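Local coordinates for trehalose operon transcriptional repressor (Bacillus subtilis, PDB 2OGG), which represses transcription of the trePA trehalose operon and binds trehalose-6-phosphate, its fragment here being the effector-binding domain, at the interface of chains A and B. Residues are numbered along the deposited sequence; one frame, centred on the assembly and turned at random. Chains: chain A/B, Trehalose operon transcriptional repressor.

Contact 1: the interface of chains A and B. Residues chain A 142-146; chain B 92-94.
B:Glu93 meets the guanidinium of A:Arg143 at its edge, while A:Val145 CG2 of the same strand as the arginine lies over one face, 3.5 Å above the plane and toward the rim. The second flat group, the ring of A:Phe142, receives B:Ile94 CG2 at its edge and in its plane, with CE2 4.0 Å from that methyl. The salt bridge runs from A:Arg143 NE to B:Glu93 OE2 at 2.7 Å. It uses the anti lone pair of the carboxylate oxygen and stands close to the guanidinium plane, although the two planar groups are turned 86° apart. The arginine chain is extended, with CG anti to the backbone N (chi1 176°), which carries NE across to the glutamate; the valine methyl on that face may limit how the guanidinium turns. B:Ile94 lies alongside A:Phe144, its CD1 3.7 Å from ring atom CD2, an apolar pairing that suits the side of the strands away from the salt bridge. The backbones pair antiparallel: A:Phe144 and B:Ile94 exchange bonds in both directions, N of B:Ile94 to O of A:Phe144 measuring 2.8 Å. A:Asp146 and B:Lys92 form a second pair, each N giving to the other's O. The short strand 143-146 of chain A is thereby added to strand 87-98 of chain B, and this exchanged edge ties two effector-binding domains together, probably as one of the dimers of the dimer of dimers.

Contact 2: the interface of chains A and B. Residues chain A 147-150; chain B 88-90.
The N-H of A:Arg150 reaches the carbonyl O of B:Ser88 at 2.8 Å, nearly straight at the hydrogen but approaching from above the carbonyl plane, 44° out of it. Upstream, the peptide bond from A:Phe147 to A:Ala148 is cis and A:Ala148 has a positive phi, yet the tail runs on in the same general direction beside chain B. Small side chains meet here, the methyls of A:Ala148 and B:Ala90 sitting 3.8 Å apart, although the fit at A:Ala148 is doubtful, since its CB is modelled too close to the carbonyl O of B:Ala90. A:Phe147 brings CB and ring atom CD2 near that same carbonyl O of B:Ala90, CD2 at 3.5 Å. The longer side chains spread to either side. A:Arg149 bends at chi2 (80°), bringing its methylene CD against CB of B:Tyr89 at 3.4 Å; the aliphatic part of the arginine therefore does the touching, and the guanidinium is inclined 39° to the tyrosine ring. The first torsion of B:Tyr89 places CG between the backbone N and the carbonyl carbon; CB, not the ring, meets the arginine. A:Arg150 departs on another side, its NH1 passing 4.1 Å from the methyl of B:Ala90. In the fold, this is the C-terminal tail of chain A just beyond strand 143-146, lying beside the first residues of strand 87-98 of chain B.

Contact 3: the interface of chains A and B. Residues chain A 76, 80, 120, 122; chain B 150.
B:Arg150 sends its NH2 to carboxylate oxygen OE2 of A:Glu80, a hydrogen-bonded salt bridge of 3.1 Å that is nearly straight at the hydrogen (173°). By this arginine the C-terminal tail of chain B docks on a helix and a strand of chain A, a side-chain contact of the inter-chain interface. The oxygen lies close to the guanidinium plane, yet the donor approaches it from above the carboxylate plane, 39° out of it. The flat guanidinium also suits the two residues on either side of it. A:Tyr76 presents ring atom CE1 to one face, 3.6 Å from NH2, its ring edge directed at the guanidinium with the planes 60° apart. A:Val122 sets its methyl CG1 over the rim of the opposite face, 4.1 Å from CZ. With A:Tyr76 from the helix on one face and A:Val122 from the strand on the other, the guanidinium is held between them. Reaching there takes bends at chi2 and chi3 of B:Arg150, which fold its chain from the tail toward chain A. In the second shell, strand 114-124 carries A:Val122, and helix 75-83 places A:Tyr76 and A:Glu80 about one turn apart. The glutamate chain is bent, and its CG lies 3.6 Å above the plane of the A:Tyr76 ring, toward the rim.

Contact 4: the interface of chains A and B. Residues chain A 93-96; chain B 142-145.
A:Ile94 pairs with B:Phe144 in an antiparallel bridge between two UTRA domains, strand 87-98 of chain A taking up strand 143-146 of chain B. The tight part is apolar on one side. A:Ile94 lies alongside both B:Phe142 and B:Phe144, dividing its branches between them: CG2 meets the edge of the first ring, and CD1 comes 3.7 Å from CD2 of the second. The chi1 of A:Ile94 (-57°) puts CG1 beside the backbone N, and the extended second torsion carries CD1 on to B:Phe144, while CG2 takes the place anti to that nitrogen. Its two branches let a single isoleucine touch two aromatic rings at once. On the opposite side of the strands, A:Glu93 OE2 receives B:Arg143 NE at 2.7 Å. The methylenes of this arginine also serve as apolar surface: A:Val95 runs side by side with them, CG1 4.0 Å from CG. Toward the end of the pairing the strands part. N of A:Ala96 is 4.4 Å from O of B:Phe142, too far for a direct bond, and water 1 stands between them. The water lies 3.1 Å from the backbone N of A:Ala96, in line with its N-H; its link to the B:Phe142 carbonyl O is short enough to be doubtful, and that to the phenylalanine N is weak. A:Ala96 contributes little buried surface here.

Contact 1: the interface of chains A and B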
loop_
_atom_site.group_PDB
_atom_site.type_symbol
_atom_site.label_atom_id
_atom_site.label_comp_id
_atom_site.label_asym_id
_atom_site.label_seq_id
_atom_site.Cartn_x
_atom_site.Cartn_y
_atom_site.Cartn_z
ATOM N N PHE A 142 -8.687 15.941 -12.860
ATOM C CA PHE A 142 -8.496 15.009 -11.789
ATOM C C PHE A 142 -8.010 13.701 -12.366
ATOM O O PHE A 142 -8.528 13.262 -13.389
ATOM C CB PHE A 142 -9.804 14.782 -11.039
ATOM C CG PHE A 142 -9.677 13.789 -9.946
ATOM C CD1 PHE A 142 -8.929 14.095 -8.834
ATOM C CD2 PHE A 142 -10.033 12.466 -10.162
ATOM C CE1 PHE A 142 -8.669 13.123 -7.861
ATOM C CE2 PHE A 142 -9.733 11.482 -9.229
ATOM C CZ PHE A 142 -9.065 11.811 -8.073
ATOM N N ARG A 143 -6.887 13.211 -11.851
ATOM C CA ARG A 143 -6.411 11.884 -12.204
ATOM C C ARG A 143 -5.685 11.305 -11.018
ATOM O O ARG A 143 -4.882 11.979 -10.417
ATOM C CB ARG A 143 -5.482 11.932 -13.408
ATOM C CG ARG A 143 -4.858 10.583 -13.790
ATOM C CD ARG A 143 -4.095 10.693 -15.116
ATOM N NE ARG A 143 -3.399 9.461 -15.473
ATOM C CZ ARG A 143 -2.136 9.174 -15.142
ATOM N NH1 ARG A 143 -1.397 10.040 -14.453
ATOM N NH2 ARG A 143 -1.610 8.006 -15.496
ATOM N N PHE A 144 -6.135 10.155 -10.542
ATOM C CA PHE A 144 -5.524 9.530 -9.388
ATOM C C PHE A 144 -5.051 8.134 -9.744
ATOM O O PHE A 144 -5.808 7.363 -10.351
ATOM C CB PHE A 144 -6.533 9.452 -8.273
ATOM C CG PHE A 144 -6.073 8.654 -7.102
ATOM C CD1 PHE A 144 -5.595 9.292 -5.964
ATOM C CD2 PHE A 144 -6.195 7.270 -7.099
ATOM C CE1 PHE A 144 -5.210 8.558 -4.857
ATOM C CE2 PHE A 144 -5.892 6.542 -5.970
ATOM C CZ PHE A 144 -5.355 7.180 -4.859
ATOM N N VAL A 145 -3.757 7.894 -9.554
ATOM C CA VAL A 145 -3.151 6.610 -9.810
ATOM C C VAL A 145 -2.685 5.957 -8.525
ATOM O O VAL A 145 -2.383 6.638 -7.555
ATOM C CB VAL A 145 -1.952 6.765 -10.710
ATOM C CG1 VAL A 145 -1.442 5.385 -11.157
ATOM C CG2 VAL A 145 -2.342 7.568 -11.918
ATOM N N ASP A 146 -2.709 4.628 -8.484
ATOM C CA ASP A 146 -2.161 3.906 -7.345
ATOM C C ASP A 146 -2.029 2.412 -7.574
ATOM O O ASP A 146 -2.070 1.943 -8.707
ATOM C CB ASP A 146 -2.979 4.166 -6.083
ATOM C CG ASP A 146 -2.143 4.059 -4.812
ATOM O OD1 ASP A 146 -2.598 4.613 -3.740
ATOM O OD2 ASP A 146 -1.007 3.484 -4.891
ATOM N N LYS B 92 -4.452 1.136 -10.522
ATOM C CA LYS B 92 -5.746 1.819 -10.578
ATOM C C LYS B 92 -5.583 3.234 -11.141
ATOM O O LYS B 92 -4.661 3.955 -10.773
ATOM C CB LYS B 92 -6.287 1.924 -9.152
ATOM C CG LYS B 92 -7.759 1.803 -9.019
ATOM C CD LYS B 92 -8.161 1.422 -7.587
ATOM C CE LYS B 92 -8.175 -0.102 -7.385
ATOM N NZ LYS B 92 -8.369 -0.517 -5.946
ATOM N N GLU B 93 -6.488 3.657 -12.011
ATOM C CA GLU B 93 -6.467 5.021 -12.482
ATOM C C GLU B 93 -7.906 5.521 -12.434
ATOM O O GLU B 93 -8.820 4.843 -12.932
ATOM C CB GLU B 93 -5.921 5.098 -13.909
ATOM C CG GLU B 93 -5.779 6.549 -14.414
ATOM C CD GLU B 93 -5.796 6.690 -15.939
ATOM O OE1 GLU B 93 -6.611 6.002 -16.606
ATOM O OE2 GLU B 93 -5.129 7.622 -16.446
ATOM N N ILE B 94 -8.121 6.582 -11.655
ATOM C CA ILE B 94 -9.455 7.148 -11.428
ATOM C C ILE B 94 -9.534 8.544 -12.043
ATOM O O ILE B 94 -8.785 9.440 -11.664
ATOM C CB ILE B 94 -9.750 7.297 -9.918
ATOM C CG1 ILE B 94 -9.625 5.962 -9.199
ATOM C CG2 ILE B 94 -11.136 7.806 -9.694
ATOM C CD1 ILE B 94 -9.638 6.116 -7.742
#

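Contact 2: the interface of chains A and B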
loop_
_atom_site.group_PDB
_atom_site.type_symbol
_atom_site.label_atom_id
_atom_site.label_comp_id
_atom_site.label_asym_id
_atom_site.label_seq_id
_atom_site.Cartn_x
_atom_site.Cartn_y
_atom_site.Cartn_z
ATOM N N PHE A 147 -1.473 1.780 -6.554
ATOM C CA PHE A 147 -1.574 0.345 -6.337
ATOM C C PHE A 147 -2.110 0.335 -4.905
ATOM O O PHE A 147 -2.197 1.406 -4.295
ATOM C CB PHE A 147 -0.180 -0.286 -6.383
ATOM C CG PHE A 147 0.716 0.301 -7.429
ATOM C CD1 PHE A 147 1.426 1.456 -7.177
ATOM C CD2 PHE A 147 0.948 -0.372 -8.608
ATOM C CE1 PHE A 147 2.280 1.985 -8.128
ATOM C CE2 PHE A 147 1.800 0.142 -9.573
ATOM C CZ PHE A 147 2.457 1.334 -9.336
ATOM N N ALA A 148 -2.615 -0.790 -4.400
ATOM C CA ALA A 148 -2.797 -2.031 -5.126
ATOM C C ALA A 148 -1.539 -2.902 -5.236
ATOM O O ALA A 148 -0.502 -2.462 -5.748
ATOM C CB ALA A 148 -3.458 -1.786 -6.480
ATOM N N ARG A 149 -1.551 -3.960 -4.433
ATOM C CA ARG A 149 -0.625 -5.088 -4.554
ATOM C C ARG A 149 -1.414 -6.264 -3.992
ATOM O O ARG A 149 -2.094 -6.125 -2.972
ATOM C CB ARG A 149 0.646 -4.864 -3.731
ATOM C CG ARG A 149 1.841 -5.707 -4.182
ATOM C CD ARG A 149 2.529 -5.082 -5.398
ATOM N NE ARG A 149 3.930 -5.484 -5.551
ATOM C CZ ARG A 149 4.491 -6.542 -4.966
ATOM N NH1 ARG A 149 3.749 -7.398 -4.273
ATOM N NH2 ARG A 149 5.777 -6.802 -5.166
ATOM N N ARG A 150 -1.364 -7.396 -4.679
ATOM C CA ARG A 150 -2.309 -8.477 -4.438
ATOM C C ARG A 150 -1.613 -9.762 -3.972
ATOM O O ARG A 150 -0.398 -9.776 -3.793
ATOM C CB ARG A 150 -3.102 -8.731 -5.723
ATOM C CG ARG A 150 -3.718 -7.469 -6.338
ATOM C CD ARG A 150 -5.179 -7.299 -5.923
ATOM N NE ARG A 150 -6.045 -8.321 -6.523
ATOM C CZ ARG A 150 -6.954 -8.079 -7.464
ATOM N NH1 ARG A 150 -7.229 -6.830 -7.816
ATOM N NH2 ARG A 150 -7.675 -9.077 -7.960
ATOM N N SER B 88 -0.287 -10.582 -8.889
ATOM C CA SER B 88 0.810 -9.893 -8.231
ATOM C C SER B 88 0.459 -8.491 -7.754
ATOM O O SER B 88 0.597 -8.159 -6.577
ATOM C CB SER B 88 2.019 -9.840 -9.151
ATOM O OG SER B 88 3.116 -9.294 -8.449
ATOM N N TYR B 89 0.146 -7.621 -8.697
ATOM C CA TYR B 89 -0.207 -6.255 -8.358
ATOM C C TYR B 89 -1.277 -5.791 -9.294
ATOM O O TYR B 89 -1.433 -6.339 -10.387
ATOM C CB TYR B 89 1.010 -5.322 -8.457
ATOM C CG TYR B 89 1.636 -5.224 -9.838
ATOM C CD1 TYR B 89 2.498 -6.218 -10.294
ATOM C CD2 TYR B 89 1.529 -4.048 -10.594
ATOM C CE1 TYR B 89 3.194 -6.089 -11.513
ATOM C CE2 TYR B 89 2.224 -3.894 -11.815
ATOM C CZ TYR B 89 3.049 -4.929 -12.277
ATOM O OH TYR B 89 3.744 -4.824 -13.477
ATOM N N ALA B 90 -2.005 -4.768 -8.861
ATOM C CA ALA B 90 -2.957 -4.069 -9.714
ATOM C C ALA B 90 -2.605 -2.591 -9.762
ATOM O O ALA B 90 -2.147 -1.998 -8.779
ATOM C CB ALA B 90 -4.356 -4.240 -9.195
#

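Contact 3: the interface of chains A and B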
loop_
_atom_site.group_PDB
_atom_site.type_symbol
_atom_site.label_atom_id
_atom_site.label_comp_id
_atom_site.label_asym_id
_atom_site.label_seq_id
_atom_site.Cartn_x
_atom_site.Cartn_y
_atom_site.Cartn_z
ATOM N N TYR A 76 3.911 19.889 1.818
ATOM C CA TYR A 76 4.245 18.502 2.072
ATOM C C TYR A 76 5.741 18.362 2.389
ATOM O O TYR A 76 6.113 17.873 3.456
ATOM C CB TYR A 76 3.861 17.629 0.875
ATOM C CG TYR A 76 4.466 16.259 0.921
ATOM C CD1 TYR A 76 3.803 15.217 1.551
ATOM C CD2 TYR A 76 5.635 15.964 0.218
ATOM C CE1 TYR A 76 4.323 13.944 1.566
ATOM C CE2 TYR A 76 6.137 14.669 0.174
ATOM C CZ TYR A 76 5.509 13.685 0.922
ATOM O OH TYR A 76 5.969 12.406 0.909
ATOM N N GLU A 80 7.185 17.077 5.960
ATOM C CA GLU A 80 8.051 15.911 6.012
ATOM C C GLU A 80 9.436 16.278 6.539
ATOM O O GLU A 80 10.055 15.518 7.295
ATOM C CB GLU A 80 8.176 15.299 4.631
ATOM C CG GLU A 80 6.907 14.629 4.134
ATOM C CD GLU A 80 6.561 13.398 4.949
ATOM O OE1 GLU A 80 7.411 12.478 5.028
ATOM O OE2 GLU A 80 5.447 13.363 5.524
ATOM N N ASN A 120 -7.770 13.957 2.944
ATOM C CA ASN A 120 -6.647 13.188 3.419
ATOM C C ASN A 120 -6.368 13.535 4.882
ATOM O O ASN A 120 -6.351 14.703 5.256
ATOM C CB ASN A 120 -5.462 13.541 2.538
ATOM C CG ASN A 120 -4.304 12.654 2.754
ATOM O OD1 ASN A 120 -4.458 11.482 3.061
ATOM N ND2 ASN A 120 -3.136 13.153 2.422
ATOM N N VAL A 122 -3.862 12.819 8.063
ATOM C CA VAL A 122 -2.519 12.318 8.360
ATOM C C VAL A 122 -2.341 12.164 9.871
ATOM O O VAL A 122 -2.858 12.977 10.629
ATOM C CB VAL A 122 -1.484 13.283 7.799
ATOM C CG1 VAL A 122 -0.100 12.667 7.759
ATOM C CG2 VAL A 122 -1.907 13.717 6.433
ATOM N N ARG B 150 2.964 6.084 5.715
ATOM C CA ARG B 150 4.003 7.088 5.534
ATOM C C ARG B 150 5.269 6.764 6.338
ATOM O O ARG B 150 5.336 5.725 6.990
ATOM C CB ARG B 150 3.441 8.452 5.942
ATOM C CG ARG B 150 2.097 8.798 5.289
ATOM C CD ARG B 150 2.285 9.672 4.049
ATOM N NE ARG B 150 2.753 11.020 4.393
ATOM C CZ ARG B 150 2.021 12.125 4.271
ATOM N NH1 ARG B 150 0.836 12.073 3.677
ATOM N NH2 ARG B 150 2.528 13.298 4.629
#

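Contact 4: the interface of chains A and B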
loop_
_atom_site.group_PDB
_atom_site.type_symbol
_atom_site.label_atom_id
_atom_site.label_comp_id
_atom_site.label_asym_id
_atom_site.label_seq_id
_atom_site.Cartn_x
_atom_site.Cartn_y
_atom_site.Cartn_z
ATOM N N GLU A 93 -10.017 9.881 1.326
ATOM C CA GLU A 93 -11.379 9.617 0.929
ATOM C C GLU A 93 -11.678 10.543 -0.243
ATOM O O GLU A 93 -11.415 11.754 -0.167
ATOM C CB GLU A 93 -12.347 9.885 2.084
ATOM C CG GLU A 93 -13.804 9.513 1.738
ATOM C CD GLU A 93 -14.857 10.250 2.570
ATOM O OE1 GLU A 93 -14.695 11.473 2.814
ATOM O OE2 GLU A 93 -15.931 9.652 2.813
ATOM N N ILE A 94 -12.019 9.937 -1.382
ATOM C CA ILE A 94 -12.264 10.666 -2.631
ATOM C C ILE A 94 -13.735 10.542 -3.021
ATOM O O ILE A 94 -14.237 9.443 -3.238
ATOM C CB ILE A 94 -11.433 10.077 -3.795
ATOM C CG1 ILE A 94 -9.947 10.091 -3.470
ATOM C CG2 ILE A 94 -11.632 10.870 -5.045
ATOM C CD1 ILE A 94 -9.165 9.307 -4.430
ATOM N N VAL A 95 -14.430 11.663 -3.063
ATOM C CA VAL A 95 -15.828 11.690 -3.490
ATOM C C VAL A 95 -16.057 12.835 -4.479
ATOM O O VAL A 95 -15.113 13.528 -4.877
ATOM C CB VAL A 95 -16.775 11.930 -2.295
ATOM C CG1 VAL A 95 -16.588 10.855 -1.243
ATOM C CG2 VAL A 95 -16.511 13.309 -1.703
ATOM N N ALA A 96 -17.281 12.936 -4.985
ATOM C CA ALA A 96 -17.656 14.074 -5.830
ATOM C C ALA A 96 -18.696 14.921 -5.118
ATOM O O ALA A 96 -19.647 14.402 -4.542
ATOM C CB ALA A 96 -18.172 13.614 -7.166
ATOM N N PHE B 142 -20.080 7.654 -5.762
ATOM C CA PHE B 142 -18.694 7.293 -5.812
ATOM C C PHE B 142 -18.047 7.671 -4.501
ATOM O O PHE B 142 -18.313 8.754 -3.986
ATOM C CB PHE B 142 -17.995 8.019 -6.956
ATOM C CG PHE B 142 -16.544 7.718 -7.028
ATOM C CD1 PHE B 142 -16.130 6.458 -7.387
ATOM C CD2 PHE B 142 -15.625 8.580 -6.448
ATOM C CE1 PHE B 142 -14.776 6.107 -7.316
ATOM C CE2 PHE B 142 -14.290 8.222 -6.322
ATOM C CZ PHE B 142 -13.862 6.994 -6.768
ATOM N N ARG B 143 -17.393 6.704 -3.867
ATOM C CA ARG B 143 -16.592 6.984 -2.686
ATOM C C ARG B 143 -15.436 6.018 -2.655
ATOM O O ARG B 143 -15.627 4.844 -2.859
ATOM C CB ARG B 143 -17.416 6.849 -1.414
ATOM C CG ARG B 143 -16.621 7.035 -0.115
ATOM C CD ARG B 143 -17.562 7.071 1.097
ATOM N NE ARG B 143 -16.847 7.145 2.368
ATOM C CZ ARG B 143 -16.472 6.089 3.096
ATOM N NH1 ARG B 143 -16.758 4.851 2.701
ATOM N NH2 ARG B 143 -15.799 6.273 4.227
ATOM N N PHE B 144 -14.219 6.540 -2.634
ATOM C CA PHE B 144 -13.041 5.698 -2.630
ATOM C C PHE B 144 -12.188 6.006 -1.416
ATOM O O PHE B 144 -11.926 7.183 -1.129
ATOM C CB PHE B 144 -12.246 5.951 -3.883
ATOM C CG PHE B 144 -10.916 5.281 -3.896
ATOM C CD1 PHE B 144 -10.732 4.101 -4.606
ATOM C CD2 PHE B 144 -9.823 5.868 -3.271
ATOM C CE1 PHE B 144 -9.489 3.498 -4.657
ATOM C CE2 PHE B 144 -8.567 5.317 -3.390
ATOM C CZ PHE B 144 -8.403 4.104 -4.047
ATOM N N VAL B 145 -11.939 4.980 -0.607
ATOM C CA VAL B 145 -11.117 5.094 0.574
ATOM C C VAL B 145 -9.830 4.308 0.423
ATOM O O VAL B 145 -9.777 3.336 -0.317
ATOM C CB VAL B 145 -11.848 4.554 1.777
ATOM C CG1 VAL B 145 -11.065 4.874 3.061
ATOM C CG2 VAL B 145 -13.208 5.187 1.852
HETATM O O HOH W 1 -19.523 10.801 -4.428
#

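Contacts 1 and 4 sample the two-fold-related halves of one strand pairing, with partly different residues, about 12 Å apart between the centres of their C-alpha atoms; each pairs strand 143-146 of one chain with strand 87-98 of the other. Contact 2 continues contact 1 about 14 Å away, on the same strand of chain B and the tail of chain A. Contact 3 lies about 18 Å from contact 4, where the chain B tail reaches helix 75-83 and strand 114-124; A:Arg150 serves in contact 2 and B:Arg150 in contact 3. Reciprocal tail exchange thus builds one dimer, probably a unit of the dimer of dimers.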